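Conserved hypothetical protein (Pseudomonas aeruginosa, PDB 1YLL) is of unknown function but belongs to the HutD family of bicupin-like beta-barrel proteins, whose name suggests a link to histidine utilisation. Local coordinates at residues D[14-19]-D[23-28]; D[40-45]-D[141-146]; D[86-91]-D[145-150]. All coordinates share one frame; numbering follows the deposited sequence.

Contact 1 of 3, residues D[14-19]-D[23-28]; sequences YPRMPW and AGSTEE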
loop_
_atom_site.group_PDB
_atom_site.type_symbol
_atom_site.label_atom_id
_atom_site.label_comp_id
_atom_site.label_asym_id
_atom_site.label_seq_id
_atom_site.Cartn_x
_atom_site.Cartn_y
_atom_site.Cartn_z
ATOM N N TYR D 14 -12.942 20.451 -11.728
ATOM C CA TYR D 14 -13.397 20.302 -13.100
ATOM C C TYR D 14 -14.016 21.593 -13.624
ATOM O O TYR D 14 -14.756 22.290 -12.914
ATOM C CB TYR D 14 -14.434 19.208 -13.201
ATOM C CG TYR D 14 -13.963 17.806 -12.865
ATOM C CD1 TYR D 14 -14.887 16.816 -12.554
ATOM C CD2 TYR D 14 -12.602 17.482 -12.811
ATOM C CE1 TYR D 14 -14.479 15.525 -12.167
ATOM C CE2 TYR D 14 -12.185 16.196 -12.450
ATOM C CZ TYR D 14 -13.128 15.235 -12.118
ATOM O OH TYR D 14 -12.770 14.005 -11.666
ATOM N N PRO D 15 -13.698 21.951 -14.856
ATOM C CA PRO D 15 -14.273 23.172 -15.414
ATOM C C PRO D 15 -15.705 22.822 -15.805
ATOM O O PRO D 15 -16.051 21.639 -15.933
ATOM C CB PRO D 15 -13.397 23.434 -16.608
ATOM C CG PRO D 15 -13.074 22.034 -17.076
ATOM C CD PRO D 15 -12.817 21.271 -15.830
ATOM N N ARG D 16 -16.553 23.827 -15.987
ATOM C CA ARG D 16 -17.936 23.554 -16.386
ATOM C C ARG D 16 -18.303 24.440 -17.532
ATOM O O ARG D 16 -18.073 25.657 -17.473
ATOM C CB ARG D 16 -18.918 23.822 -15.244
ATOM C CG ARG D 16 -20.385 23.690 -15.631
ATOM C CD ARG D 16 -21.305 24.075 -14.451
ATOM N NE ARG D 16 -22.739 23.909 -14.751
ATOM C CZ ARG D 16 -23.510 24.843 -15.322
ATOM N NH1 ARG D 16 -23.002 26.013 -15.661
ATOM N NH2 ARG D 16 -24.806 24.613 -15.552
HETATM N N MSE D 17 -18.884 23.837 -18.568
HETATM C CA MSE D 17 -19.279 24.561 -19.740
HETATM C C MSE D 17 -20.764 24.344 -20.072
HETATM O O MSE D 17 -21.190 23.268 -20.470
HETATM C CB MSE D 17 -18.399 24.165 -20.940
HETATM C CG MSE D 17 -18.872 24.754 -22.255
HETATM SE SE MSE D 17 -18.538 26.658 -22.516
HETATM C CE MSE D 17 -19.490 27.459 -21.085
ATOM N N PRO D 18 -21.579 25.382 -19.880
ATOM C CA PRO D 18 -23.014 25.277 -20.181
ATOM C C PRO D 18 -23.261 24.998 -21.667
ATOM O O PRO D 18 -22.566 25.509 -22.532
ATOM C CB PRO D 18 -23.550 26.651 -19.778
ATOM C CG PRO D 18 -22.622 27.095 -18.685
ATOM C CD PRO D 18 -21.273 26.614 -19.119
ATOM N N TRP D 19 -24.235 24.160 -21.974
ATOM C CA TRP D 19 -24.545 23.897 -23.375
ATOM C C TRP D 19 -25.264 25.126 -23.943
ATOM O O TRP D 19 -26.108 25.713 -23.279
ATOM C CB TRP D 19 -25.485 22.720 -23.492
ATOM C CG TRP D 19 -24.981 21.442 -22.955
ATOM C CD1 TRP D 19 -23.707 21.145 -22.559
ATOM C CD2 TRP D 19 -25.750 20.251 -22.783
ATOM N NE1 TRP D 19 -23.643 19.827 -22.148
ATOM C CE2 TRP D 19 -24.881 19.261 -22.279
ATOM C CE3 TRP D 19 -27.097 19.923 -23.007
ATOM C CZ2 TRP D 19 -25.316 17.957 -21.993
ATOM C CZ3 TRP D 19 -27.527 18.631 -22.724
ATOM C CH2 TRP D 19 -26.635 17.667 -22.223
ATOM N N ALA D 23 -29.955 23.159 -22.088
ATOM C CA ALA D 23 -30.532 21.937 -21.581
ATOM C C ALA D 23 -29.551 21.196 -20.684
ATOM O O ALA D 23 -29.892 20.153 -20.123
ATOM C CB ALA D 23 -30.971 21.036 -22.759
ATOM N N GLY D 24 -28.337 21.736 -20.541
ATOM C CA GLY D 24 -27.350 21.065 -19.700
ATOM C C GLY D 24 -25.961 21.689 -19.675
ATOM O O GLY D 24 -25.752 22.818 -20.108
ATOM N N SER D 25 -24.992 20.945 -19.160
ATOM C CA SER D 25 -23.637 21.469 -19.107
ATOM C C SER D 25 -22.682 20.295 -19.072
ATOM O O SER D 25 -23.073 19.178 -18.759
ATOM C CB SER D 25 -23.443 22.331 -17.859
ATOM O OG SER D 25 -23.707 21.585 -16.689
ATOM N N THR D 26 -21.428 20.556 -19.397
ATOM C CA THR D 26 -20.466 19.496 -19.378
ATOM C C THR D 26 -19.241 19.871 -18.592
ATOM O O THR D 26 -18.749 20.993 -18.709
ATOM C CB THR D 26 -20.032 19.126 -20.791
ATOM O OG1 THR D 26 -21.173 18.617 -21.493
ATOM C CG2 THR D 26 -18.961 18.023 -20.745
ATOM N N GLU D 27 -18.767 18.922 -17.788
ATOM C CA GLU D 27 -17.536 19.111 -17.016
ATOM C C GLU D 27 -16.476 18.142 -17.580
ATOM O O GLU D 27 -16.574 16.935 -17.372
ATOM C CB GLU D 27 -17.761 18.807 -15.526
ATOM C CG GLU D 27 -18.660 19.817 -14.811
ATOM C CD GLU D 27 -18.757 19.574 -13.306
ATOM O OE1 GLU D 27 -18.404 18.468 -12.839
ATOM O OE2 GLU D 27 -19.210 20.487 -12.591
ATOM N N GLU D 28 -15.484 18.661 -18.296
ATOM C CA GLU D 28 -14.444 17.799 -18.861
ATOM C C GLU D 28 -13.472 17.386 -17.804
ATOM O O GLU D 28 -12.872 18.220 -17.113
ATOM C CB GLU D 28 -13.696 18.501 -20.009
ATOM C CG GLU D 28 -12.567 17.624 -20.613
ATOM C CD GLU D 28 -12.022 18.166 -21.939
ATOM O OE1 GLU D 28 -10.794 18.123 -22.134
ATOM O OE2 GLU D 28 -12.811 18.605 -22.789
HETATM O O HOH W 1 -26.517 22.573 -16.275
HETATM O O HOH W 2 -22.504 20.965 -13.438
#
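Trp19 lies flat against the backbone of Gly24 and Ser25, and following it outward from CB shows how one side chain covers part of the partner strand's backbone. CB sits 3.4 Å from Gly24 O, which also accepts the nearly straight hydrogen bond from Trp19 N (2.8 Å). CG and CD2 run over Gly24 C, CD1 over Ser25 CA and CE2 over Ser25 N, and the six-membered ring receives Gly24 CA on its face, a CH-pi contact of 3.7 Å to the ring centroid. CE3 meets Gly24 N and CA before Ala23 CB, and CZ3 approaches Ala23 O. On the other rim NE1 points along the ring plane to Thr26 OG1, 2.8 Å away, with 169° at the hydrogen. With CG anti to the carbonyl carbon (chi1 -60°), the indole turns across the neighbouring strand.

Met17, a selenomethionine, exchanges two backbone hydrogen bonds with Thr26, and Pro18 faces Ser25 as a non-hydrogen-bonded pair. The extended Arg16 lays a guanidinium face over Ser25 CB, while one water joins Arg16 NH2 to Ser25 OG. Pro15 O receives a CA-H...O contact from Glu27 CA at 3.1 Å. Near the ring edge of Tyr14 stands Glu27 OE1.

Proline suits position 18, where no cross-strand N-H is called for; by register the bonds fall to Met17 and Trp19, and the indole ties the end of edge strand 17-18 to strand 24-31.

Contact 2 of 3, residues D[40-45]-D[141-146]; sequences FGWRLS and TLLLFA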
loop_
_atom_site.group_PDB
_atom_site.type_symbol
_atom_site.label_atom_id
_atom_site.label_comp_id
_atom_site.label_asym_id
_atom_site.label_seq_id
_atom_site.Cartn_x
_atom_site.Cartn_y
_atom_site.Cartn_z
ATOM N N PHE D 40 -9.615 15.944 -30.197
ATOM C CA PHE D 40 -9.004 15.022 -29.249
ATOM C C PHE D 40 -9.051 13.573 -29.703
ATOM O O PHE D 40 -9.764 13.224 -30.629
ATOM C CB PHE D 40 -9.702 15.133 -27.880
ATOM C CG PHE D 40 -11.187 14.817 -27.908
ATOM C CD1 PHE D 40 -11.663 13.496 -27.933
ATOM C CD2 PHE D 40 -12.112 15.860 -27.935
ATOM C CE1 PHE D 40 -13.057 13.226 -27.989
ATOM C CE2 PHE D 40 -13.480 15.612 -27.994
ATOM C CZ PHE D 40 -13.953 14.284 -28.021
ATOM N N GLY D 41 -8.257 12.730 -29.049
ATOM C CA GLY D 41 -8.265 11.300 -29.330
ATOM C C GLY D 41 -9.277 10.619 -28.413
ATOM O O GLY D 41 -9.975 9.691 -28.804
ATOM N N TRP D 42 -9.327 11.061 -27.167
ATOM C CA TRP D 42 -10.330 10.550 -26.238
ATOM C C TRP D 42 -10.598 11.672 -25.250
ATOM O O TRP D 42 -9.756 12.560 -25.024
ATOM C CB TRP D 42 -9.901 9.250 -25.517
ATOM C CG TRP D 42 -8.609 9.313 -24.770
ATOM C CD1 TRP D 42 -7.413 8.769 -25.157
ATOM C CD2 TRP D 42 -8.377 9.920 -23.497
ATOM N NE1 TRP D 42 -6.460 9.000 -24.212
ATOM C CE2 TRP D 42 -7.014 9.712 -23.180
ATOM C CE3 TRP D 42 -9.188 10.624 -22.588
ATOM C CZ2 TRP D 42 -6.427 10.191 -21.990
ATOM C CZ3 TRP D 42 -8.607 11.091 -21.407
ATOM C CH2 TRP D 42 -7.242 10.878 -21.119
ATOM N N ARG D 43 -11.806 11.663 -24.709
ATOM C CA ARG D 43 -12.222 12.660 -23.751
ATOM C C ARG D 43 -13.161 12.010 -22.745
ATOM O O ARG D 43 -14.043 11.224 -23.125
ATOM C CB ARG D 43 -12.977 13.777 -24.459
ATOM C CG ARG D 43 -13.502 14.856 -23.572
ATOM C CD ARG D 43 -13.978 15.996 -24.448
ATOM N NE ARG D 43 -14.813 16.968 -23.748
ATOM C CZ ARG D 43 -16.129 16.858 -23.580
ATOM N NH1 ARG D 43 -16.788 17.815 -22.941
ATOM N NH2 ARG D 43 -16.787 15.798 -24.015
ATOM N N LEU D 44 -12.966 12.340 -21.474
ATOM C CA LEU D 44 -13.802 11.803 -20.398
ATOM C C LEU D 44 -14.503 13.001 -19.775
ATOM O O LEU D 44 -13.876 14.047 -19.534
ATOM C CB LEU D 44 -12.909 11.139 -19.341
ATOM C CG LEU D 44 -13.069 9.736 -18.741
ATOM C CD1 LEU D 44 -13.023 9.851 -17.203
ATOM C CD2 LEU D 44 -14.312 9.008 -19.252
ATOM N N SER D 45 -15.782 12.876 -19.478
ATOM C CA SER D 45 -16.480 14.021 -18.908
ATOM C C SER D 45 -17.725 13.598 -18.140
ATOM O O SER D 45 -18.173 12.452 -18.242
ATOM C CB SER D 45 -16.936 14.953 -20.038
ATOM O OG SER D 45 -17.811 14.254 -20.946
ATOM N N THR D 141 -3.050 3.528 -20.840
ATOM C CA THR D 141 -3.770 4.602 -20.167
ATOM C C THR D 141 -4.895 4.054 -19.303
ATOM O O THR D 141 -5.661 3.198 -19.761
ATOM C CB THR D 141 -4.369 5.591 -21.178
ATOM O OG1 THR D 141 -3.308 6.331 -21.803
ATOM C CG2 THR D 141 -5.313 6.577 -20.471
ATOM N N LEU D 142 -4.945 4.488 -18.047
ATOM C CA LEU D 142 -6.027 4.101 -17.150
ATOM C C LEU D 142 -6.690 5.344 -16.551
ATOM O O LEU D 142 -6.028 6.211 -15.999
ATOM C CB LEU D 142 -5.559 3.169 -16.007
ATOM C CG LEU D 142 -6.601 3.009 -14.864
ATOM C CD1 LEU D 142 -7.818 2.235 -15.370
ATOM C CD2 LEU D 142 -6.031 2.276 -13.665
ATOM N N LEU D 143 -8.011 5.446 -16.697
ATOM C CA LEU D 143 -8.748 6.522 -16.077
ATOM C C LEU D 143 -9.634 5.766 -15.077
ATOM O O LEU D 143 -10.384 4.859 -15.452
ATOM C CB LEU D 143 -9.614 7.259 -17.111
ATOM C CG LEU D 143 -8.804 7.851 -18.263
ATOM C CD1 LEU D 143 -9.721 8.304 -19.395
ATOM C CD2 LEU D 143 -7.986 8.996 -17.701
ATOM N N LEU D 144 -9.527 6.085 -13.788
ATOM C CA LEU D 144 -10.329 5.370 -12.792
ATOM C C LEU D 144 -11.195 6.406 -12.076
ATOM O O LEU D 144 -10.703 7.193 -11.270
ATOM C CB LEU D 144 -9.395 4.636 -11.803
ATOM C CG LEU D 144 -10.002 3.625 -10.840
ATOM C CD1 LEU D 144 -10.926 4.328 -9.885
ATOM C CD2 LEU D 144 -10.765 2.528 -11.597
ATOM N N PHE D 145 -12.481 6.432 -12.423
ATOM C CA PHE D 145 -13.418 7.410 -11.900
ATOM C C PHE D 145 -14.163 6.863 -10.697
ATOM O O PHE D 145 -14.685 5.773 -10.766
ATOM C CB PHE D 145 -14.438 7.732 -12.988
ATOM C CG PHE D 145 -15.537 8.663 -12.541
ATOM C CD1 PHE D 145 -15.316 10.027 -12.461
ATOM C CD2 PHE D 145 -16.806 8.151 -12.224
ATOM C CE1 PHE D 145 -16.344 10.894 -12.075
ATOM C CE2 PHE D 145 -17.853 9.015 -11.838
ATOM C CZ PHE D 145 -17.627 10.362 -11.765
ATOM N N ALA D 146 -14.187 7.600 -9.583
ATOM C CA ALA D 146 -14.912 7.131 -8.400
ATOM C C ALA D 146 -16.269 7.801 -8.338
ATOM O O ALA D 146 -16.331 9.024 -8.292
ATOM C CB ALA D 146 -14.120 7.482 -7.122
HETATM O O HOH W 3 -3.675 8.202 -24.436
#
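Trp42 offers a face of its six-membered ring to Leu143, whose CD1 methyl stands 4.1 Å from the ring centroid and 28° off the normal, a CH-pi contact made slightly off centre. CZ3 is the ring atom closest to that methyl, at 3.6 Å, while CH2 also meets the other branch, CD2, at 4.0 Å. The two side chains come from opposite directions, each growing toward the facing strand. Trp42 CG lies between the backbone N and the carbonyl carbon (chi1 56°), and this torsion brings the indole across to Leu143.

The same CD1 does double duty: Leu44 meets it tip to tip, CG to CD1 at 3.7 Å, so a single methyl fills the angle between an indole face and a branched aliphatic chain. Next to CH2, CZ2 approaches Thr141 CG2 at 4.1 Å. The indole N-H is served by a water-mediated link: Trp42 NE1 donates to a water at 2.9 Å, in the ring plane, and that water also bonds Thr141 OG1. His120 meets Trp42 edge-to-face, whereas Phe111 packs on Leu44, and Cys170 on Leu143, so the neighbouring strands share this interior.

No hydrogen bond joins the two segments directly. Their strand axes pass 10.2 Å apart, run within 11° of parallel and belong to different sheets. Alternate residues point toward the facing strand, as Trp42 and Leu44 do against Thr141 and Leu143; this is apolar packing where the two cupin-like beta-barrel halves of a probable bicupin meet.

Contact 3 of 3, residues D[86-91]-D[145-150]; sequences RARQAF and FAQQDG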
loop_
_atom_site.group_PDB
_atom_site.type_symbol
_atom_site.label_atom_id
_atom_site.label_comp_id
_atom_site.label_asym_id
_atom_site.label_seq_id
_atom_site.Cartn_x
_atom_site.Cartn_y
_atom_site.Cartn_z
ATOM N N ARG D 86 -30.509 3.346 -16.383
ATOM C CA ARG D 86 -30.402 3.817 -15.014
ATOM C C ARG D 86 -28.945 3.852 -14.572
ATOM O O ARG D 86 -28.056 3.508 -15.354
ATOM C CB ARG D 86 -31.253 2.932 -14.101
ATOM C CG ARG D 86 -32.723 2.885 -14.556
ATOM C CD ARG D 86 -33.612 2.179 -13.545
ATOM N NE ARG D 86 -34.968 1.983 -14.055
ATOM C CZ ARG D 86 -35.827 2.963 -14.314
ATOM N NH1 ARG D 86 -35.491 4.228 -14.109
ATOM N NH2 ARG D 86 -37.030 2.672 -14.785
ATOM N N ALA D 87 -28.707 4.260 -13.328
ATOM C CA ALA D 87 -27.334 4.382 -12.800
ATOM C C ALA D 87 -26.376 3.245 -13.140
ATOM O O ALA D 87 -26.665 2.058 -12.922
ATOM C CB ALA D 87 -27.358 4.570 -11.275
ATOM N N ARG D 88 -25.225 3.647 -13.679
ATOM C CA ARG D 88 -24.138 2.740 -14.029
ATOM C C ARG D 88 -24.379 1.654 -15.056
ATOM O O ARG D 88 -23.710 0.610 -15.035
ATOM C CB ARG D 88 -23.565 2.139 -12.744
ATOM C CG ARG D 88 -23.036 3.210 -11.799
ATOM C CD ARG D 88 -22.639 2.608 -10.454
ATOM N NE ARG D 88 -23.773 1.983 -9.769
ATOM C CZ ARG D 88 -24.578 2.612 -8.920
ATOM N NH1 ARG D 88 -24.394 3.892 -8.631
ATOM N NH2 ARG D 88 -25.572 1.951 -8.348
ATOM N N GLN D 89 -25.318 1.897 -15.968
ATOM C CA GLN D 89 -25.608 0.952 -17.034
ATOM C C GLN D 89 -25.023 1.596 -18.270
ATOM O O GLN D 89 -25.646 2.437 -18.934
ATOM C CB GLN D 89 -27.114 0.736 -17.188
ATOM C CG GLN D 89 -27.743 0.234 -15.910
ATOM C CD GLN D 89 -29.211 -0.110 -16.072
ATOM O OE1 GLN D 89 -30.002 0.679 -16.588
ATOM N NE2 GLN D 89 -29.581 -1.301 -15.624
ATOM N N ALA D 90 -23.806 1.197 -18.585
ATOM C CA ALA D 90 -23.137 1.776 -19.736
ATOM C C ALA D 90 -23.842 1.437 -21.041
ATOM O O ALA D 90 -24.297 0.328 -21.230
ATOM C CB ALA D 90 -21.698 1.293 -19.786
ATOM N N PHE D 91 -23.861 2.409 -21.940
ATOM C CA PHE D 91 -24.525 2.278 -23.231
ATOM C C PHE D 91 -23.620 2.891 -24.314
ATOM O O PHE D 91 -23.209 4.041 -24.230
ATOM C CB PHE D 91 -25.850 3.021 -23.142
ATOM C CG PHE D 91 -26.666 2.973 -24.406
ATOM C CD1 PHE D 91 -27.425 1.861 -24.714
ATOM C CD2 PHE D 91 -26.672 4.058 -25.273
ATOM C CE1 PHE D 91 -28.194 1.829 -25.891
ATOM C CE2 PHE D 91 -27.430 4.039 -26.439
ATOM C CZ PHE D 91 -28.191 2.917 -26.742
ATOM N N PHE D 145 -12.481 6.432 -12.423
ATOM C CA PHE D 145 -13.418 7.410 -11.900
ATOM C C PHE D 145 -14.163 6.863 -10.697
ATOM O O PHE D 145 -14.685 5.773 -10.766
ATOM C CB PHE D 145 -14.438 7.732 -12.988
ATOM C CG PHE D 145 -15.537 8.663 -12.541
ATOM C CD1 PHE D 145 -15.316 10.027 -12.461
ATOM C CD2 PHE D 145 -16.806 8.151 -12.224
ATOM C CE1 PHE D 145 -16.344 10.894 -12.075
ATOM C CE2 PHE D 145 -17.853 9.015 -11.838
ATOM C CZ PHE D 145 -17.627 10.362 -11.765
ATOM N N ALA D 146 -14.187 7.600 -9.583
ATOM C CA ALA D 146 -14.912 7.131 -8.400
ATOM C C ALA D 146 -16.269 7.801 -8.338
ATOM O O ALA D 146 -16.331 9.024 -8.292
ATOM C CB ALA D 146 -14.120 7.482 -7.122
ATOM N N GLN D 147 -17.357 7.036 -8.354
ATOM C CA GLN D 147 -18.668 7.681 -8.251
ATOM C C GLN D 147 -18.913 7.992 -6.766
ATOM O O GLN D 147 -19.439 9.048 -6.400
ATOM C CB GLN D 147 -19.779 6.783 -8.756
ATOM C CG GLN D 147 -21.098 7.487 -8.623
ATOM C CD GLN D 147 -22.263 6.625 -8.949
ATOM O OE1 GLN D 147 -22.175 5.396 -8.933
ATOM N NE2 GLN D 147 -23.396 7.263 -9.229
ATOM N N GLN D 148 -18.525 7.055 -5.918
ATOM C CA GLN D 148 -18.694 7.228 -4.478
ATOM C C GLN D 148 -17.337 7.441 -3.793
ATOM O O GLN D 148 -16.297 7.077 -4.325
ATOM C CB GLN D 148 -19.465 6.031 -3.934
ATOM C CG GLN D 148 -20.866 5.988 -4.544
ATOM C CD GLN D 148 -21.546 4.654 -4.448
ATOM O OE1 GLN D 148 -22.769 4.580 -4.280
ATOM N NE2 GLN D 148 -20.779 3.584 -4.576
ATOM N N ASP D 149 -17.360 8.056 -2.617
ATOM C CA ASP D 149 -16.132 8.374 -1.894
ATOM C C ASP D 149 -15.431 7.208 -1.194
ATOM O O ASP D 149 -16.036 6.184 -0.904
ATOM C CB ASP D 149 -16.440 9.452 -0.842
ATOM C CG ASP D 149 -15.202 10.193 -0.384
ATOM O OD1 ASP D 149 -14.163 9.545 -0.152
ATOM O OD2 ASP D 149 -15.251 11.431 -0.261
ATOM N N GLY D 150 -14.142 7.385 -0.947
ATOM C CA GLY D 150 -13.386 6.414 -0.184
ATOM C C GLY D 150 -12.534 5.366 -0.850
ATOM O O GLY D 150 -12.067 4.448 -0.165
#
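The guanidinium of Arg88 has Ala87 CB over one face, offset toward the rim, and the amide of Gln147 at its edge. Gln147 CD lies in the guanidinium plane, while OE1 is tilted a little from it. The two flat groups are themselves turned 54° against each other, so the amide meets the edge askew and the groups do not stack.

One hydrogen bond carries the contact, from Arg88 NH1 to Gln147 OE1 at 2.7 Å. At 151° at the hydrogen it is moderately bent. Seen from the acceptor, NH1 stands well to one side of the line of the C=O bond and slightly tilted from the amide plane. Arg88 CD comes to 3.2 Å from the same OE1, which therefore rests against both the end of the chain and its last methylene. The bend at chi3 (-61°) turns NE back toward CB, and chi4 then stands the guanidinium across the chain, bringing NH1 and CD to the oxygen together. Gln147, by contrast, runs extended beyond CG, and the two side chains cross at about a right angle.

Arg88 occupies the third position of a type II beta turn from Arg86 to Gln89, closed by Gln89 N to Arg86 O at 3.2 Å. Gln89 adds a side-chain bond: its OE1 accepts from Arg86 N at 2.7 Å, so the turn is held by backbone and amide alike. The bond to Gln147 spans from this loop of the N-terminal half, between strands 80-81 and 91-94, to the exit of strand 141-146 in the C-terminal half, consistent with a bicupin.

Trp189 gives Arg88 a second partner through a cation-pi interaction and also touches Gln147. Trp126 packs on both residues as well, and Leu68 packs on the Gln147 side chain.

Overall arrangement
From the N terminus, contact 1 comes first: residues 14-19 and 23-28 close a short hairpin at the edge of the sheet containing strands 24-31 and 42-49. Contact 2 opens only after that hairpin is complete. It starts on the adjoining strand 42-49, where the salt bridge of Glu28 with Arg43 joins contacts 1 and 2 within one sheet, and closes a much longer loop on strand 141-146 of another sheet. Contact 3 opens at 86-91 within this loop and ends at 145-150, so contacts 2 and 3 share Phe145 and Ala146. Contact 1 thus lies within the N-terminal half, while contacts 2 and 3 join it to the C-terminal half, as expected for a two-barrel cupin-clan protein.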